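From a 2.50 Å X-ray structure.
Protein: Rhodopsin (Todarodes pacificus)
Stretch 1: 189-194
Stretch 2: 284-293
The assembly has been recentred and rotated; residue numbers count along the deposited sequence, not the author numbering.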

# COMPACT_ATOMS: atom_id res chain seq x y z
N ASP A 189 -7.29 1.39 -19.50
CA ASP A 189 -6.93 2.00 -20.78
C ASP A 189 -6.59 3.49 -20.62
O ASP A 189 -7.47 4.33 -20.40
CB ASP A 189 -8.09 1.83 -21.76
CG ASP A 189 -7.72 2.21 -23.17
OD1 ASP A 189 -6.55 2.59 -23.41
OD2 ASP A 189 -8.60 2.11 -24.05
N TYR A 190 -5.30 3.81 -20.71
CA TYR A 190 -4.82 5.19 -20.58
C TYR A 190 -4.44 5.75 -21.94
O TYR A 190 -3.90 6.85 -22.04
CB TYR A 190 -3.62 5.25 -19.62
CG TYR A 190 -2.56 4.20 -19.88
CD1 TYR A 190 -2.30 3.20 -18.94
CD2 TYR A 190 -1.83 4.20 -21.06
CE1 TYR A 190 -1.33 2.22 -19.18
CE2 TYR A 190 -0.87 3.22 -21.31
CZ TYR A 190 -0.62 2.24 -20.36
OH TYR A 190 0.31 1.26 -20.61
N ILE A 191 -4.73 4.98 -22.98
CA ILE A 191 -4.43 5.41 -24.34
C ILE A 191 -5.64 6.07 -25.01
O ILE A 191 -5.57 7.22 -25.44
CB ILE A 191 -3.96 4.21 -25.17
CG1 ILE A 191 -2.65 3.66 -24.58
CG2 ILE A 191 -3.78 4.62 -26.60
CD1 ILE A 191 -2.16 2.38 -25.24
N SER A 192 -6.76 5.35 -25.08
CA SER A 192 -7.98 5.89 -25.67
C SER A 192 -8.30 7.24 -25.04
O SER A 192 -8.26 7.39 -23.83
CB SER A 192 -9.15 4.93 -25.44
OG SER A 192 -8.98 3.74 -26.19
N ARG A 193 -8.64 8.22 -25.88
CA ARG A 193 -8.93 9.56 -25.39
C ARG A 193 -10.36 10.06 -25.50
O ARG A 193 -10.60 11.27 -25.51
CB ARG A 193 -8.00 10.55 -26.07
CG ARG A 193 -6.54 10.20 -25.90
CD ARG A 193 -5.66 11.32 -26.34
NE ARG A 193 -4.25 11.05 -26.08
CZ ARG A 193 -3.28 11.91 -26.32
NH1 ARG A 193 -2.02 11.59 -26.06
NH2 ARG A 193 -3.56 13.10 -26.82
N ASP A 194 -11.32 9.14 -25.58
CA ASP A 194 -12.72 9.52 -25.68
C ASP A 194 -13.19 10.10 -24.36
O ASP A 194 -12.57 9.89 -23.32
CB ASP A 194 -13.60 8.33 -26.04
CG ASP A 194 -13.39 7.17 -25.11
OD1 ASP A 194 -12.48 6.35 -25.37
OD2 ASP A 194 -14.13 7.08 -24.11
N ALA A 284 0.51 9.28 -21.93
CA ALA A 284 -0.19 8.54 -22.96
C ALA A 284 -1.60 9.08 -23.19
O ALA A 284 -2.14 8.97 -24.28
CB ALA A 284 -0.25 7.06 -22.58
N GLN A 285 -2.19 9.67 -22.16
CA GLN A 285 -3.54 10.18 -22.27
C GLN A 285 -3.60 11.68 -22.57
O GLN A 285 -4.63 12.18 -23.04
CB GLN A 285 -4.31 9.89 -20.97
CG GLN A 285 -5.71 10.49 -20.89
CD GLN A 285 -6.69 9.85 -21.85
OE1 GLN A 285 -7.85 10.24 -21.91
NE2 GLN A 285 -6.23 8.85 -22.59
N PHE A 286 -2.51 12.39 -22.31
CA PHE A 286 -2.48 13.83 -22.53
C PHE A 286 -1.26 14.36 -23.26
O PHE A 286 -1.29 15.47 -23.77
CB PHE A 286 -2.58 14.56 -21.19
CG PHE A 286 -3.89 14.37 -20.49
CD1 PHE A 286 -3.93 13.90 -19.19
CD2 PHE A 286 -5.09 14.72 -21.12
CE1 PHE A 286 -5.13 13.78 -18.52
CE2 PHE A 286 -6.30 14.60 -20.45
CZ PHE A 286 -6.32 14.13 -19.14
N GLY A 287 -0.19 13.57 -23.32
CA GLY A 287 1.01 14.03 -23.99
C GLY A 287 1.47 13.21 -25.19
O GLY A 287 0.65 12.62 -25.89
N PRO A 288 2.78 13.18 -25.45
CA PRO A 288 3.38 12.44 -26.56
C PRO A 288 3.25 10.92 -26.43
O PRO A 288 4.10 10.27 -25.81
CB PRO A 288 4.85 12.88 -26.52
CG PRO A 288 4.79 14.22 -25.89
CD PRO A 288 3.79 14.03 -24.79
N LEU A 289 2.21 10.35 -27.01
CA LEU A 289 2.03 8.91 -26.94
C LEU A 289 3.26 8.21 -27.48
O LEU A 289 3.51 7.05 -27.15
CB LEU A 289 0.81 8.47 -27.76
CG LEU A 289 0.55 6.95 -27.85
CD1 LEU A 289 0.11 6.41 -26.48
CD2 LEU A 289 -0.52 6.68 -28.90
N GLU A 290 4.04 8.89 -28.32
CA GLU A 290 5.22 8.28 -28.90
C GLU A 290 6.27 8.01 -27.84
O GLU A 290 7.25 7.30 -28.08
CB GLU A 290 5.82 9.12 -30.03
CG GLU A 290 5.92 10.61 -29.76
CD GLU A 290 4.62 11.34 -30.03
OE1 GLU A 290 4.57 12.58 -29.84
OE2 GLU A 290 3.65 10.69 -30.45
N TRP A 291 6.06 8.57 -26.65
CA TRP A 291 6.98 8.35 -25.55
C TRP A 291 6.67 7.01 -24.89
O TRP A 291 7.57 6.27 -24.48
CB TRP A 291 6.86 9.46 -24.51
CG TRP A 291 7.42 10.78 -24.95
CD1 TRP A 291 8.23 11.00 -26.03
CD2 TRP A 291 7.27 12.04 -24.29
NE1 TRP A 291 8.60 12.32 -26.08
CE2 TRP A 291 8.03 12.98 -25.03
CE3 TRP A 291 6.58 12.47 -23.15
CZ2 TRP A 291 8.10 14.33 -24.66
CZ3 TRP A 291 6.66 13.81 -22.78
CH2 TRP A 291 7.42 14.73 -23.54
N VAL A 292 5.38 6.70 -24.80
CA VAL A 292 4.93 5.48 -24.17
C VAL A 292 5.31 4.23 -24.95
O VAL A 292 4.48 3.62 -25.60
CB VAL A 292 3.40 5.49 -23.97
CG1 VAL A 292 2.99 4.33 -23.10
CG2 VAL A 292 2.97 6.80 -23.35
N THR A 293 6.59 3.87 -24.89
CA THR A 293 7.09 2.68 -25.56
C THR A 293 6.90 1.46 -24.67
O THR A 293 6.61 1.59 -23.47
CB THR A 293 8.59 2.80 -25.84
OG1 THR A 293 9.28 3.05 -24.61
CG2 THR A 293 8.88 3.91 -26.82

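Every hydrogen bond that joins these two stretches runs from a side-chain nitrogen to a backbone carbonyl, and the donors are just two residues, one on each side. Gln285, in a helix that begins earlier in the chain, reaches across to the irregular segment 189-194, while Arg193 reaches back to the carbonyls of Ala284 and Gly287. The segment 189-194 has no regular helix or strand, and no backbone-to-backbone hydrogen bond joins it to the other stretch; the side-chain donors make the links.

The CB of Gln285 points away overall, yet the side chain, with chi1 t and chi2 p, brings its amide to the opposing backbone. NE2 donates to Tyr190 O at 3.1 Å and to Ser192 O at 2.8 Å, so one amide group ties together two carbonyls of the loop. Its OE1 is satisfied elsewhere in the structure. The nearest CA atoms across the contact are those of Ile191 and Gln285, 5.3 Å apart.

Arg193 extends with chi2 and chi3 both t. Its NH1 donates to Ala284 O at 3.2 Å and to Gly287 O at 2.9 Å, both acceptors lying near the guanidinium plane; a weak bond links NE to Ala284 O at 3.5 Å. Gln285 O lies over one face of the group, 3.3 Å from Arg193 NE but at a poor angle for bonding.

Apolar contacts complete the interface. The CB of Ala284 points toward the loop and meets the Tyr190 ring obliquely, 3.6 Å from Tyr190 CD2, and Val292 CG1 lies 4.4 Å from Tyr190 CE2. Leu289 CD1 approaches Ile191 CG2 at 4.3 Å.

Within the loop, Asp189 OD1 accepts from Ile191 N (3.0 Å) and Ser192 N (3.2 Å), and Ser192 OG donates to Asp189 OD2 (2.7 Å), bracing the turn that presents its carbonyls to Gln285.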